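Local coordinates for cocosin 1 acidic chain (PDB 5WPW), which serves as a seed storage protein of coconut, a hexameric 11S globulin with two cupin domains per subunit that is also a potential food allergen, at residues 198-202 with 203-207; 385-388 with 389-392; 399-402 with 403-407. The protein carries 2 engineered substitutions. All coordinates share one frame; numbering follows the deposited sequence.

Contact 1: residues 198-202 with 203-207; sequences LARKL and QCRDD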
# COMPACT_ATOMS: atom_id res chain seq x y z
N LEU A 198 5.39 48.56 -8.89
CA LEU A 198 5.20 47.50 -7.91
C LEU A 198 5.93 46.23 -8.31
O LEU A 198 6.57 45.58 -7.47
CB LEU A 198 3.71 47.24 -7.72
CG LEU A 198 3.33 46.34 -6.56
CD1 LEU A 198 3.98 46.83 -5.28
CD2 LEU A 198 1.81 46.28 -6.44
N ALA A 199 5.85 45.84 -9.59
CA ALA A 199 6.57 44.65 -10.03
C ALA A 199 8.07 44.80 -9.82
O ALA A 199 8.74 43.83 -9.45
CB ALA A 199 6.25 44.35 -11.50
N ARG A 200 8.62 46.01 -10.00
CA ARG A 200 10.03 46.23 -9.71
C ARG A 200 10.34 46.03 -8.24
O ARG A 200 11.42 45.52 -7.90
CB ARG A 200 10.48 47.65 -10.11
CG ARG A 200 10.78 47.87 -11.57
CD ARG A 200 11.57 46.73 -12.22
NE ARG A 200 12.81 46.29 -11.57
CZ ARG A 200 13.65 45.44 -12.16
NH1 ARG A 200 13.36 44.96 -13.35
NH2 ARG A 200 14.75 45.03 -11.55
N LYS A 201 9.45 46.48 -7.36
CA LYS A 201 9.70 46.32 -5.93
C LYS A 201 9.65 44.85 -5.52
O LYS A 201 10.35 44.44 -4.58
CB LYS A 201 8.70 47.14 -5.10
CG LYS A 201 8.80 48.67 -5.33
CD LYS A 201 7.65 49.45 -4.65
CE LYS A 201 7.82 49.55 -3.13
NZ LYS A 201 9.03 50.32 -2.70
N LEU A 202 8.85 44.03 -6.20
CA LEU A 202 8.85 42.61 -5.87
C LEU A 202 10.20 41.98 -6.15
O LEU A 202 10.58 41.02 -5.47
CB LEU A 202 7.75 41.89 -6.65
CG LEU A 202 6.36 42.14 -6.07
CD1 LEU A 202 5.33 41.62 -7.03
CD2 LEU A 202 6.19 41.51 -4.68
N GLN A 203 10.94 42.51 -7.13
CA GLN A 203 12.24 41.96 -7.49
C GLN A 203 13.34 42.30 -6.48
O GLN A 203 14.45 41.75 -6.61
CB GLN A 203 12.62 42.43 -8.89
CG GLN A 203 11.81 41.72 -9.97
CD GLN A 203 12.06 42.23 -11.36
OE1 GLN A 203 11.88 43.41 -11.64
NE2 GLN A 203 12.44 41.34 -12.26
N CYS A 204 13.06 43.16 -5.50
CA CYS A 204 13.92 43.34 -4.32
C CYS A 204 15.35 43.72 -4.70
O CYS A 204 16.31 43.23 -4.11
CB CYS A 204 13.91 42.09 -3.43
SG CYS A 204 12.34 41.77 -2.57
N ARG A 205 15.48 44.61 -5.68
CA ARG A 205 16.78 44.90 -6.30
C ARG A 205 17.85 45.26 -5.28
O ARG A 205 18.94 44.66 -5.27
CB ARG A 205 16.64 46.04 -7.29
CG ARG A 205 15.94 45.68 -8.55
CD ARG A 205 16.16 46.80 -9.53
NE ARG A 205 17.51 46.83 -10.08
CZ ARG A 205 18.05 47.91 -10.65
NH1 ARG A 205 17.35 49.02 -10.75
NH2 ARG A 205 19.29 47.87 -11.13
N ASP A 206 17.60 46.27 -4.46
CA ASP A 206 18.66 46.89 -3.66
C ASP A 206 18.54 46.55 -2.17
O ASP A 206 19.04 47.29 -1.32
CB ASP A 206 18.65 48.40 -3.86
CG ASP A 206 17.25 48.98 -3.88
OD1 ASP A 206 16.43 48.57 -3.03
OD2 ASP A 206 16.96 49.84 -4.75
N ASP A 207 17.90 45.43 -1.85
CA ASP A 207 17.77 45.00 -0.47
C ASP A 207 19.14 44.64 0.11
O ASP A 207 19.96 43.99 -0.53
CB ASP A 207 16.81 43.80 -0.39
CG ASP A 207 16.24 43.59 1.01
OD1 ASP A 207 16.86 44.06 1.99
OD2 ASP A 207 15.18 42.92 1.13
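The guanidinium of Arg-200 lies against Gln-203 with one face and against Arg-205 with its edge, where helix 196-202 gives way to a loop. Bends at chi2 and chi3 (-42° and -52°) carry the arginine forward over Gln-203 and Arg-205. Its face lies over the amide of Gln-203, whose CD sits 3.6 Å above the plane and over its centre; the two planes are turned 58° apart. The amide oxygen comes closer to the guanidinium than is comfortable, so that detail is doubtful and no hydrogen bond joins the two groups. Their polar partners lie nearby instead: Arg-200 NH1 bonds to Thr-185 OG1, and Gln-203 NE2 to Leu-180 O. At the edge, Arg-200 NH2 meets the CD and CG methylenes of Arg-205, CD at 3.0 Å, with the two guanidinium planes almost perpendicular; NH2 also comes within 3.6 Å of Arg-205 NE. Beneath these side chains, Gln-203 N makes only weak bonds to the carbonyls of Ala-199 and Arg-200, whereas Cys-204 N reaches Lys-201 O at 3.1 Å from well above the carbonyl plane. Cys-204 then takes left-handed backbone angles and opens a type I turn to Asp-207. Within the turn, Asp-206 OD1 forms a salt bridge with Arg-394 of a neighbouring subunit. Two positive groups side by side should disfavour the Arg-200 and Arg-205 pairing; what binds Arg-200 is therefore probably its Thr-185 bond and its cover over Gln-203, not attraction to Arg-205.

Contact 2: residues 385-388 with 389-392; sequences PVEV and LMNS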
# COMPACT_ATOMS: atom_id res chain seq x y z
N PRO A 385 23.14 -17.96 20.82
CA PRO A 385 23.37 -19.06 21.78
C PRO A 385 24.70 -18.89 22.50
O PRO A 385 25.71 -18.49 21.91
CB PRO A 385 23.37 -20.30 20.89
CG PRO A 385 22.57 -19.89 19.65
CD PRO A 385 22.90 -18.45 19.45
N VAL A 386 24.71 -19.25 23.79
CA VAL A 386 25.95 -19.14 24.56
C VAL A 386 27.11 -19.81 23.82
O VAL A 386 28.22 -19.27 23.78
CB VAL A 386 25.78 -19.72 25.98
CG1 VAL A 386 24.70 -18.97 26.72
CG2 VAL A 386 25.45 -21.20 25.92
N GLU A 387 26.87 -20.96 23.17
CA GLU A 387 27.99 -21.70 22.60
C GLU A 387 28.51 -21.04 21.34
O GLU A 387 29.70 -21.15 21.04
CB GLU A 387 27.61 -23.16 22.33
CG GLU A 387 27.24 -23.93 23.62
CD GLU A 387 27.66 -25.40 23.64
OE1 GLU A 387 27.65 -25.98 24.74
OE2 GLU A 387 28.00 -25.98 22.58
N VAL A 388 27.65 -20.34 20.60
CA VAL A 388 28.12 -19.50 19.51
C VAL A 388 29.07 -18.43 20.04
O VAL A 388 30.12 -18.16 19.45
CB VAL A 388 26.92 -18.88 18.76
CG1 VAL A 388 27.39 -17.77 17.81
CG2 VAL A 388 26.13 -19.96 18.04
N LEU A 389 28.71 -17.79 21.16
CA LEU A 389 29.60 -16.79 21.75
C LEU A 389 30.87 -17.43 22.29
O LEU A 389 31.97 -16.86 22.17
CB LEU A 389 28.88 -16.05 22.87
CG LEU A 389 27.62 -15.24 22.55
CD1 LEU A 389 27.01 -14.74 23.81
CD2 LEU A 389 27.92 -14.10 21.64
N MET A 390 30.75 -18.59 22.94
CA MET A 390 31.95 -19.28 23.41
C MET A 390 32.93 -19.46 22.26
O MET A 390 34.04 -18.91 22.29
CB MET A 390 31.58 -20.62 24.03
CG MET A 390 30.97 -20.46 25.42
SD MET A 390 30.22 -21.96 26.07
CE MET A 390 31.70 -23.00 26.25
N ASN A 391 32.49 -20.14 21.19
CA ASN A 391 33.40 -20.42 20.09
C ASN A 391 33.82 -19.16 19.35
O ASN A 391 34.94 -19.13 18.81
CB ASN A 391 32.75 -21.43 19.13
CG ASN A 391 32.69 -22.86 19.71
OD1 ASN A 391 33.68 -23.58 19.69
ND2 ASN A 391 31.52 -23.26 20.21
N SER A 392 32.98 -18.10 19.34
CA SER A 392 33.31 -16.88 18.60
C SER A 392 34.44 -16.10 19.25
O SER A 392 35.33 -15.58 18.56
CB SER A 392 32.07 -15.96 18.50
OG SER A 392 31.00 -16.61 17.81
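Pro-385, at the N-cap of helix 386-393, offers its carbonyl to Leu-389 N; this 3.2 Å bond is the first rung of the helix, and Leu-389 CG packs 3.8 Å from Pro-385 O. Pro-385 also packs on His-104 of a neighbouring subunit. Val-386 follows with a short rung, its O accepting Met-390 N at 2.8 Å. The same oxygen is lined by carbon, with Met-390 CG 3.4 Å away, while the valine side chain turns off toward Lys-404 of helix 397-405. Glu-387 contributes most through its carbonyl, which holds two donors from one residue: Asn-391 N, nearly straight at 177°, and Asn-391 ND2 at 2.9 Å. They arrive from opposite faces of the carbonyl plane. With CG anti to its own carbonyl carbon (chi1 -72°), Asn-391 folds its amide back along the helix to reach that oxygen. The carboxylate of Glu-387 leads away, to a salt bridge with Arg-397 and a hydrogen bond with Gln-220 N of the neighbouring subunit, and its CG passes 4.3 Å from Met-390 SD. Val-388 completes the segment, its O accepting Ser-392 N at 2.9 Å; Ser-392 OG also turns to this oxygen, though the modelled separation is too short to be trusted in detail. Val-388 CG1 lies 3.8 Å from that hydroxyl. The Glu-387 carbonyl thus receives a main-chain and a side-chain donor from the residue four places on, which keeps the amide of Asn-391 close to the helix at a face packed against another subunit; Ser-392 appears to do the same at Val-388 O, its short distance remaining doubtful.

Contact 3: residues 399-402 with 403-407; sequences EARR and VKLTR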
# COMPACT_ATOMS: atom_id res chain seq x y z
N GLU A 399 32.30 -16.91 31.13
CA GLU A 399 32.62 -15.64 30.49
C GLU A 399 31.54 -15.28 29.46
O GLU A 399 31.05 -14.14 29.43
CB GLU A 399 33.99 -15.73 29.81
CG GLU A 399 35.21 -15.94 30.76
CD GLU A 399 36.56 -15.99 30.01
OE1 GLU A 399 36.75 -16.88 29.15
OE2 GLU A 399 37.43 -15.14 30.29
N ALA A 400 31.14 -16.25 28.63
CA ALA A 400 30.03 -16.05 27.69
C ALA A 400 28.78 -15.53 28.39
O ALA A 400 28.17 -14.54 27.96
CB ALA A 400 29.72 -17.35 26.96
N ARG A 401 28.38 -16.18 29.49
CA ARG A 401 27.17 -15.74 30.18
C ARG A 401 27.35 -14.38 30.83
O ARG A 401 26.37 -13.64 31.01
CB ARG A 401 26.74 -16.78 31.22
CG ARG A 401 25.95 -17.94 30.63
CD ARG A 401 25.62 -19.01 31.67
NE ARG A 401 24.48 -18.66 32.52
CZ ARG A 401 23.21 -18.65 32.11
NH1 ARG A 401 22.25 -18.33 32.95
NH2 ARG A 401 22.91 -18.97 30.85
N ARG A 402 28.58 -14.01 31.20
CA ARG A 402 28.78 -12.68 31.75
C ARG A 402 28.67 -11.62 30.66
O ARG A 402 28.08 -10.56 30.87
CB ARG A 402 30.13 -12.59 32.45
CG ARG A 402 30.09 -13.02 33.91
CD ARG A 402 31.31 -13.84 34.29
NE ARG A 402 32.54 -13.05 34.28
CZ ARG A 402 33.74 -13.56 34.08
NH1 ARG A 402 33.89 -14.88 33.87
NH2 ARG A 402 34.81 -12.78 34.09
N VAL A 403 29.21 -11.91 29.48
CA VAL A 403 29.09 -10.99 28.36
C VAL A 403 27.62 -10.82 27.98
O VAL A 403 27.16 -9.72 27.66
CB VAL A 403 29.94 -11.47 27.18
CG1 VAL A 403 29.44 -10.89 25.86
CG2 VAL A 403 31.41 -11.15 27.40
N LYS A 404 26.85 -11.91 28.08
CA LYS A 404 25.48 -11.95 27.58
C LYS A 404 24.46 -11.44 28.59
O LYS A 404 23.51 -10.74 28.22
CB LYS A 404 25.17 -13.38 27.14
CG LYS A 404 23.75 -13.68 26.79
CD LYS A 404 23.72 -14.93 25.91
CE LYS A 404 22.31 -15.43 25.71
NZ LYS A 404 22.32 -16.65 24.87
N LEU A 405 24.64 -11.74 29.88
CA LEU A 405 23.58 -11.51 30.84
C LEU A 405 23.85 -10.37 31.82
O LEU A 405 22.92 -9.96 32.51
CB LEU A 405 23.29 -12.80 31.63
CG LEU A 405 22.91 -13.95 30.68
CD1 LEU A 405 22.64 -15.23 31.44
CD2 LEU A 405 21.70 -13.57 29.84
N THR A 406 25.08 -9.84 31.87
CA THR A 406 25.36 -8.80 32.86
C THR A 406 24.47 -7.58 32.65
O THR A 406 23.94 -7.02 33.61
CB THR A 406 26.83 -8.40 32.83
OG1 THR A 406 27.65 -9.53 33.18
CG2 THR A 406 27.07 -7.29 33.84
N ARG A 407 24.30 -7.16 31.39
CA ARG A 407 23.40 -6.06 31.04
C ARG A 407 22.12 -6.54 30.38
O ARG A 407 21.36 -5.72 29.84
CB ARG A 407 24.10 -5.09 30.08
CG ARG A 407 25.28 -4.40 30.67
CD ARG A 407 24.85 -3.19 31.42
NE ARG A 407 25.85 -2.16 31.29
CZ ARG A 407 26.06 -1.21 32.18
NH1 ARG A 407 25.32 -1.18 33.28
NH2 ARG A 407 26.99 -0.29 31.98
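Leu-405 bends back over the last turn of helix 397-405 to meet Arg-401, one turn earlier. Its CB lies 3.3 Å from Arg-401 O, the oxygen that also accepts Leu-405 N at 2.8 Å. CG follows at 3.5 Å from the same carbonyl, since the side chain points back along the helix with CG anti to its own carbonyl carbon (chi1 -58°). At the tip, CD1 comes over one face of the Arg-401 guanidinium, 3.4 Å above the plane and displaced toward the rim, with NH1 3.5 Å from it. The bend of Arg-401 at chi3 brings the flat group over the methyl. One residue on, Thr-406 OG1 and Thr-406 N both give hydrogen bonds to Arg-402 O, the hydroxyl at 2.6 Å. Arg-402 turns to Asp-398 and to Asn-195 of a neighbouring subunit; Lys-404 NZ bonds to Met-384 O and to Glu-103 O of that subunit. In the second cupin half, Ala-400 and Lys-404 pack this helix on helix 386-393. A methyl on the flat face of a guanidinium leaves its in-plane N-H groups pointing past the leucine, and the threonine hydroxyl adds a second donor to a carbonyl near the end of the helix.

How the contacts relate
From the N terminus, contact 1 comes first, between the first cupin domain's earlier strands and strand 212-214, which pairs with strand 50-57. Contacts 2 and 3, on helices 386-393 and 397-405, lie after strand 371-373 and before strand 413-414, which pairs with strand 298-304. All three are in series, each local, and none nests or crosses. Contact 1 stands about 69 Å and 72 Å, centre to centre, from contacts 3 and 2, on the opposite side of the chain's centre. Contacts 2 and 3 touch as a helical pair, Met-390 CG meeting Ala-400 CB at 3.7 Å. Lys-201 of one chain packs on Glu-399 of a neighbour, joining the helical extensions within the hexamer.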